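Local structure of lysin (6IST) at residues 29-33 with 45-49; 76-82 with 131-137; 90-95 with 105-111. The protein is a phage endolysin of the CHAP family that binds calcium and probably hydrolyses peptide or amide bonds in the enterococcal cell wall. All coordinates share one frame. Residue numbers count along the deposited sequence, not the author numbering.

Contacts 2 and 3 are two buried pairings within one antiparallel sheet, joined because strands 77-80 and 90-94 are neighbours; contact 3 is nested in the loop that contact 2 closes. Contact 1 lies against this sheet, partly buried, and ties helix 29-41 to the loop after strand 43-44. Their chemistry follows their place: contact 1 is van der Waals packing without hydrogen bonds, contact 2 a hydrogen-bonded pairing ending in a salt bridge, contact 3 a pairing that leads into a polar site. T91 OG1 lies 2.9 Å from T33 OG1 and 2.7 Å from M78 O. C29 of contact 1 and H90 and D108 of contact 3 resemble a Cys-His-Asp triad.

Contact 1. Residues 29-33 with 45-49. With CA (calcium ion), chain E.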
# COMPACT_ATOMS: atom_id res chain seq x y z
N CYS C 29 13.58 19.46 13.15
CA CYS C 29 12.37 20.08 12.54
C CYS C 29 11.59 19.16 11.64
O CYS C 29 10.32 19.04 11.75
CB CYS C 29 12.70 21.37 11.90
SG CYS C 29 13.60 21.26 10.32
N MET C 30 12.30 18.42 10.79
CA MET C 30 11.60 17.51 9.88
C MET C 30 10.86 16.37 10.60
O MET C 30 9.85 15.86 10.10
CB MET C 30 12.62 17.01 8.82
CG MET C 30 12.11 16.44 7.49
SD MET C 30 10.75 17.21 6.60
CE MET C 30 10.87 16.36 4.97
N ASP C 31 11.38 15.92 11.76
CA ASP C 31 10.72 14.94 12.56
C ASP C 31 9.26 15.28 12.85
O ASP C 31 8.45 14.40 12.85
CB ASP C 31 11.44 14.67 13.87
CG ASP C 31 12.74 13.91 13.68
OD1 ASP C 31 12.71 12.76 13.20
OD2 ASP C 31 13.79 14.47 14.01
N LEU C 32 8.96 16.55 13.15
CA LEU C 32 7.59 16.91 13.44
C LEU C 32 6.70 16.78 12.22
O LEU C 32 5.62 16.17 12.27
CB LEU C 32 7.52 18.38 13.91
CG LEU C 32 6.10 18.87 14.21
CD1 LEU C 32 5.50 17.93 15.23
CD2 LEU C 32 6.17 20.27 14.78
N THR C 33 7.18 17.34 11.11
CA THR C 33 6.41 17.33 9.87
C THR C 33 6.21 15.90 9.45
O THR C 33 5.13 15.51 9.02
CB THR C 33 7.16 18.15 8.78
OG1 THR C 33 6.98 19.57 9.10
CG2 THR C 33 6.63 17.90 7.36
N PRO C 45 7.26 12.13 4.18
CA PRO C 45 8.11 12.97 3.37
C PRO C 45 9.53 12.49 3.48
O PRO C 45 9.94 12.02 4.50
CB PRO C 45 7.97 14.38 4.03
CG PRO C 45 6.68 14.30 4.79
CD PRO C 45 6.59 12.88 5.27
N TYR C 46 10.26 12.73 2.42
CA TYR C 46 11.61 12.26 2.29
C TYR C 46 12.62 13.39 2.53
O TYR C 46 12.36 14.55 2.28
CB TYR C 46 11.74 11.70 0.88
CG TYR C 46 13.11 11.29 0.58
CD1 TYR C 46 13.59 10.05 1.03
CD2 TYR C 46 13.96 12.13 -0.14
CE1 TYR C 46 14.90 9.66 0.75
CE2 TYR C 46 15.28 11.74 -0.39
CZ TYR C 46 15.72 10.51 0.04
OH TYR C 46 17.00 10.13 -0.24
N GLY C 47 13.76 13.06 3.09
CA GLY C 47 14.87 13.99 3.11
C GLY C 47 14.86 15.00 4.24
O GLY C 47 14.20 14.84 5.24
N ASN C 48 15.68 16.01 4.09
CA ASN C 48 15.71 17.15 5.01
C ASN C 48 14.57 18.06 4.64
O ASN C 48 13.94 17.85 3.62
CB ASN C 48 17.01 17.90 4.85
CG ASN C 48 18.17 17.14 5.41
OD1 ASN C 48 18.00 16.42 6.35
ND2 ASN C 48 19.38 17.34 4.85
N ALA C 49 14.35 19.09 5.44
CA ALA C 49 13.31 20.04 5.17
C ALA C 49 13.33 20.64 3.79
O ALA C 49 12.30 20.86 3.18
CB ALA C 49 13.36 21.13 6.25
CA CA E . 15.31 12.62 14.67
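The side chain of M30 reaches from the first turn of helix 29-41 into the curve of residues 45-49 and lies across their main chain. Its CE methyl is 3.6 Å from P45 CB, 3.6 Å from Y46 O and 3.7 Å from N48 O, while M30 CG approaches G47 O at 3.5 Å. A long, unbranched thioether suits this place, since it can bend to follow an irregular loop. G47 has a positive phi of 84°, which favours glycine, and a CB there would be crowded by the Y46 ring. The Y46 side chain points away from the helix, and its hydroxyl hydrogen-bonds N219.

Smaller residues fill in around the methionine. C29 SG touches A49 CB at 4.1 Å, a small neighbour for a thiol, and T33 CG2 stands 4.4 Å from P45 CG. T33 OG1 turns instead to T91 on strand 90-94. A cysteine at the start of a helix that packs against a sheet strand bearing histidine is characteristic of CHAP domains, and C29, which touches H90, is probably the nucleophile.

D31 takes no part in the packing against residues 45-49. It turns to another side of the helix, where its OD2 binds the calcium ion at 2.5 Å, with D20, D22, W24 and G26 completing the site. The same short helical segment thus carries the likely nucleophile and a metal ligand. No hydrogen bond links residues 29-33 to 45-49, so M30 is held against the carbonyls and proline by shape and van der Waals contact rather than by directional bonds.

Contact 2. Residues 76-82 with 131-137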
# COMPACT_ATOMS: atom_id res chain seq x y z
N ASP C 76 -1.22 24.06 7.14
CA ASP C 76 -0.19 24.07 6.07
C ASP C 76 1.11 23.60 6.69
O ASP C 76 1.38 23.84 7.87
CB ASP C 76 0.04 25.46 5.54
CG ASP C 76 -0.98 25.89 4.47
OD1 ASP C 76 -1.76 25.03 3.99
OD2 ASP C 76 -0.88 27.08 4.06
N VAL C 77 1.89 22.87 5.90
CA VAL C 77 3.28 22.52 6.27
C VAL C 77 4.14 23.67 5.71
O VAL C 77 4.11 23.94 4.52
CB VAL C 77 3.70 21.18 5.62
CG1 VAL C 77 5.20 20.97 5.83
CG2 VAL C 77 2.88 20.01 6.12
N MET C 78 4.89 24.37 6.56
CA MET C 78 5.69 25.49 6.22
C MET C 78 7.03 25.01 5.82
O MET C 78 7.60 24.07 6.41
CB MET C 78 5.87 26.35 7.46
CG MET C 78 4.61 26.89 8.02
SD MET C 78 3.62 27.92 6.97
CE MET C 78 4.92 28.95 6.20
N ILE C 79 7.54 25.66 4.84
CA ILE C 79 8.85 25.41 4.30
C ILE C 79 9.70 26.67 4.27
O ILE C 79 9.35 27.66 3.60
CB ILE C 79 8.72 24.86 2.87
CG1 ILE C 79 7.66 23.75 2.72
CG2 ILE C 79 10.10 24.38 2.40
CD1 ILE C 79 7.36 23.47 1.28
N TRP C 80 10.86 26.62 4.93
CA TRP C 80 11.88 27.63 4.83
C TRP C 80 12.92 27.11 3.93
O TRP C 80 13.44 25.97 4.18
CB TRP C 80 12.48 27.90 6.14
CG TRP C 80 11.72 28.71 7.12
CD1 TRP C 80 11.94 30.05 7.43
CD2 TRP C 80 10.62 28.30 7.96
NE1 TRP C 80 11.07 30.45 8.42
CE2 TRP C 80 10.23 29.42 8.74
CE3 TRP C 80 9.92 27.14 8.10
CZ2 TRP C 80 9.17 29.34 9.66
CZ3 TRP C 80 8.90 27.02 9.06
CH2 TRP C 80 8.54 28.15 9.80
N GLY C 81 13.25 27.89 2.91
CA GLY C 81 14.27 27.41 1.93
C GLY C 81 15.16 28.45 1.31
O GLY C 81 15.81 28.14 0.30
N LEU C 82 15.17 29.68 1.83
CA LEU C 82 15.87 30.81 1.21
C LEU C 82 16.90 31.32 2.13
O LEU C 82 16.75 31.26 3.35
CB LEU C 82 14.93 31.95 0.86
CG LEU C 82 13.86 31.46 -0.13
CD1 LEU C 82 12.78 32.54 -0.28
CD2 LEU C 82 14.47 31.11 -1.46
N GLY C 131 13.24 34.05 5.06
CA GLY C 131 13.61 32.68 4.63
C GLY C 131 12.53 31.73 4.15
O GLY C 131 12.83 30.57 3.81
N VAL C 132 11.27 32.12 4.30
CA VAL C 132 10.13 31.27 3.90
C VAL C 132 10.03 31.11 2.42
O VAL C 132 10.02 32.06 1.70
CB VAL C 132 8.80 31.79 4.47
CG1 VAL C 132 7.63 30.88 4.05
CG2 VAL C 132 8.91 31.78 5.97
N TRP C 133 9.97 29.87 1.97
CA TRP C 133 9.80 29.55 0.56
C TRP C 133 8.34 29.42 0.24
O TRP C 133 7.84 29.97 -0.73
CB TRP C 133 10.52 28.22 0.27
CG TRP C 133 10.41 27.83 -1.13
CD1 TRP C 133 11.25 28.12 -2.07
CD2 TRP C 133 9.37 27.03 -1.73
NE1 TRP C 133 10.85 27.58 -3.27
CE2 TRP C 133 9.65 26.94 -3.08
CE3 TRP C 133 8.22 26.41 -1.25
CZ2 TRP C 133 8.85 26.20 -3.98
CZ3 TRP C 133 7.40 25.74 -2.12
CH2 TRP C 133 7.73 25.63 -3.48
N GLY C 134 7.63 28.70 1.08
CA GLY C 134 6.20 28.40 0.79
C GLY C 134 5.58 27.35 1.68
O GLY C 134 6.04 27.10 2.82
N VAL C 135 4.52 26.69 1.18
CA VAL C 135 3.75 25.79 1.92
C VAL C 135 3.45 24.54 1.15
O VAL C 135 3.48 24.59 -0.10
CB VAL C 135 2.44 26.38 2.40
CG1 VAL C 135 2.73 27.50 3.38
CG2 VAL C 135 1.47 26.75 1.29
N ILE C 136 3.27 23.44 1.87
CA ILE C 136 2.54 22.24 1.33
C ILE C 136 1.23 22.26 2.02
O ILE C 136 1.17 22.36 3.25
CB ILE C 136 3.34 20.96 1.52
CG1 ILE C 136 4.48 20.99 0.55
CG2 ILE C 136 2.48 19.73 1.23
CD1 ILE C 136 5.59 19.97 0.76
N ARG C 137 0.17 22.28 1.22
CA ARG C 137 -1.20 22.28 1.72
C ARG C 137 -1.79 20.88 1.58
O ARG C 137 -2.03 20.42 0.46
CB ARG C 137 -1.99 23.32 0.97
CG ARG C 137 -3.43 23.36 1.36
CD ARG C 137 -3.99 24.73 1.04
NE ARG C 137 -3.15 25.77 1.67
CZ ARG C 137 -3.07 27.05 1.27
NH1 ARG C 137 -3.81 27.48 0.24
NH2 ARG C 137 -2.28 27.90 1.89
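I79 lies at the apolar centre: its CD1 is 3.9 Å from I136 CG1 and 4.0 Å from W133 CE3. V77 shares this face of the sheet, with its CB 4.1 Å from I136 CB; beta-branched residues suit the extended backbone here. The other face holds M78, whose flexible side chain folds back so that SD meets V135 CG1 at 3.7 Å and CE meets V132 CG1 at 4.0 Å. Nearby, V132 CG2 makes a CH-pi contact over the W80 five-membered ring, 3.8 Å from its centroid. W80 also meets the ring of H90, placing this end of the strand beside the probable active site.

Strands 77-80 and 132-137 run antiparallel within the CHAP sheet, their axes at 157° and 4.5 Å apart. V77 and I136 form a hydrogen-bonded pair, N to O 2.8 Å in both directions. A classic beta bulge then shifts the register: W133 N and G134 N both donate to I79 O, at 2.8 and 3.2 Å. Glycine fits position 134, where a CB would clash with W133 CE3.

Beyond the bulge G131 O accepts from G81 N at 2.9 Å and L82 N at 3.2 Å; G131 has phi 81°, a value that favours glycine, and a CB would sit tightly against W80 CD1. At the opposite end D76 and R137 form a two-pronged salt bridge, with R137 NE to D76 OD1 2.8 Å and R137 NH2 to D76 OD2 2.7 Å; K73 N also donates to D76 OD2.

Contact 3. Residues 90-95 with 105-111; sequences HTGIAT and VSVDQNW
Strands 90-94 and 105-108 are extended and antiparallel, their axes at 127° and 4.4 Å apart. V105 O accepts from T95 N at 3.1 Å, and V105 CG1 lies 3.3 Å from T95 OG1. S106 opposes A94 in a non-hydrogen-bonded pair, CA atoms 4.1 Å apart; its p rotamer lets OG donate to D108 OD1 at 2.5 Å. V107 and I93 form the hydrogen-bonded pair, N to O 2.9 Å both ways, while V107 CG2 (chi1 t) packs 3.8 Å from T95 CG2.

This is a beta hairpin of the CHAP sheet, and at its open end the strands carry what is probably the histidine-acid part of a Cys-His-Asp triad. D108, chi1 m, accepts on OD2 from H90 NE2 at 2.8 Å, H90 being t with chi2 61°; H127 also donates to OD2. G92 lies opposite, where a CB would clash with D108 OD1. At Q109 the link is through water: one water bridges Q109 N and T91 O, 2.9 Å from each. N110, phi/psi 66/32, turns the chain. W111, chi1 t and chi2 -94°, brings CE3 over one face of the imidazole, 3.5 Å from H90 NE2, the ring planes at 42°.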
# COMPACT_ATOMS: atom_id res chain seq x y z
N HIS C 90 14.01 24.48 6.93
CA HIS C 90 13.32 24.33 8.20
C HIS C 90 11.88 24.06 7.86
O HIS C 90 11.44 24.41 6.79
CB HIS C 90 13.48 25.64 8.99
CG HIS C 90 12.82 25.59 10.32
ND1 HIS C 90 13.16 24.71 11.31
CD2 HIS C 90 11.79 26.32 10.79
CE1 HIS C 90 12.36 24.88 12.35
NE2 HIS C 90 11.52 25.86 12.04
N THR C 91 11.13 23.51 8.81
CA THR C 91 9.73 23.21 8.59
C THR C 91 9.03 23.21 9.91
O THR C 91 9.66 23.30 10.93
CB THR C 91 9.57 21.86 7.87
OG1 THR C 91 8.20 21.65 7.53
CG2 THR C 91 10.10 20.65 8.73
N GLY C 92 7.71 23.28 9.84
CA GLY C 92 6.87 23.18 11.04
C GLY C 92 5.43 23.28 10.51
O GLY C 92 5.18 23.27 9.30
N ILE C 93 4.43 23.29 11.41
CA ILE C 93 3.06 23.26 10.97
C ILE C 93 2.36 24.56 11.35
O ILE C 93 2.30 24.85 12.56
CB ILE C 93 2.27 22.11 11.61
CG1 ILE C 93 2.93 20.71 11.37
CG2 ILE C 93 0.83 22.08 11.09
CD1 ILE C 93 3.13 20.31 9.92
N ALA C 94 1.67 25.17 10.40
CA ALA C 94 0.92 26.48 10.63
C ALA C 94 -0.31 26.11 11.46
O ALA C 94 -1.02 25.16 11.13
CB ALA C 94 0.50 27.12 9.35
N THR C 95 -0.52 26.81 12.56
CA THR C 95 -1.64 26.47 13.46
C THR C 95 -2.77 27.45 13.34
O THR C 95 -3.89 27.22 13.93
CB THR C 95 -1.18 26.40 14.90
OG1 THR C 95 -0.36 27.53 15.24
CG2 THR C 95 -0.38 25.13 15.08
N VAL C 105 1.85 32.03 12.83
CA VAL C 105 2.17 31.13 13.89
C VAL C 105 2.29 29.69 13.41
O VAL C 105 1.41 29.19 12.79
CB VAL C 105 1.13 31.24 15.01
CG1 VAL C 105 1.38 30.25 16.09
CG2 VAL C 105 1.13 32.65 15.59
N SER C 106 3.39 29.03 13.72
CA SER C 106 3.57 27.63 13.48
C SER C 106 4.17 26.91 14.73
O SER C 106 4.81 27.54 15.60
CB SER C 106 4.37 27.38 12.16
OG SER C 106 5.72 27.81 12.30
N VAL C 107 3.96 25.59 14.85
CA VAL C 107 4.59 24.77 15.88
C VAL C 107 5.71 24.05 15.18
O VAL C 107 5.49 23.46 14.10
CB VAL C 107 3.61 23.77 16.44
CG1 VAL C 107 4.29 22.71 17.21
CG2 VAL C 107 2.63 24.52 17.28
N ASP C 108 6.90 24.27 15.68
CA ASP C 108 8.13 23.81 15.03
C ASP C 108 8.99 23.17 16.11
O ASP C 108 8.99 23.61 17.27
CB ASP C 108 9.03 24.92 14.48
CG ASP C 108 8.36 26.01 13.61
OD1 ASP C 108 7.21 25.94 13.16
OD2 ASP C 108 9.17 26.91 13.22
N GLN C 109 9.77 22.14 15.72
CA GLN C 109 10.89 21.66 16.55
C GLN C 109 12.15 22.23 16.10
O GLN C 109 12.31 22.54 14.92
CB GLN C 109 10.99 20.13 16.50
CG GLN C 109 9.82 19.49 17.16
CD GLN C 109 9.83 17.98 17.22
OE1 GLN C 109 9.12 17.43 18.05
NE2 GLN C 109 10.55 17.30 16.33
N ASN C 110 13.06 22.39 17.06
CA ASN C 110 14.42 22.83 16.77
C ASN C 110 14.55 24.22 16.26
O ASN C 110 15.48 24.56 15.48
CB ASN C 110 15.15 21.84 15.86
CG ASN C 110 16.63 21.77 16.19
OD1 ASN C 110 17.04 22.00 17.30
ND2 ASN C 110 17.43 21.49 15.20
N TRP C 111 13.64 25.08 16.72
CA TRP C 111 13.67 26.50 16.40
C TRP C 111 14.21 27.23 17.61
O TRP C 111 15.22 27.95 17.48
CB TRP C 111 12.30 27.06 15.98
CG TRP C 111 12.32 28.55 15.72
CD1 TRP C 111 12.01 29.55 16.61
CD2 TRP C 111 12.76 29.19 14.55
NE1 TRP C 111 12.19 30.75 16.04
CE2 TRP C 111 12.60 30.57 14.75
CE3 TRP C 111 13.15 28.73 13.28
CZ2 TRP C 111 12.90 31.50 13.78
CZ3 TRP C 111 13.45 29.63 12.33
CH2 TRP C 111 13.32 31.03 12.57
O HOH W 1 9.22 21.30 13.02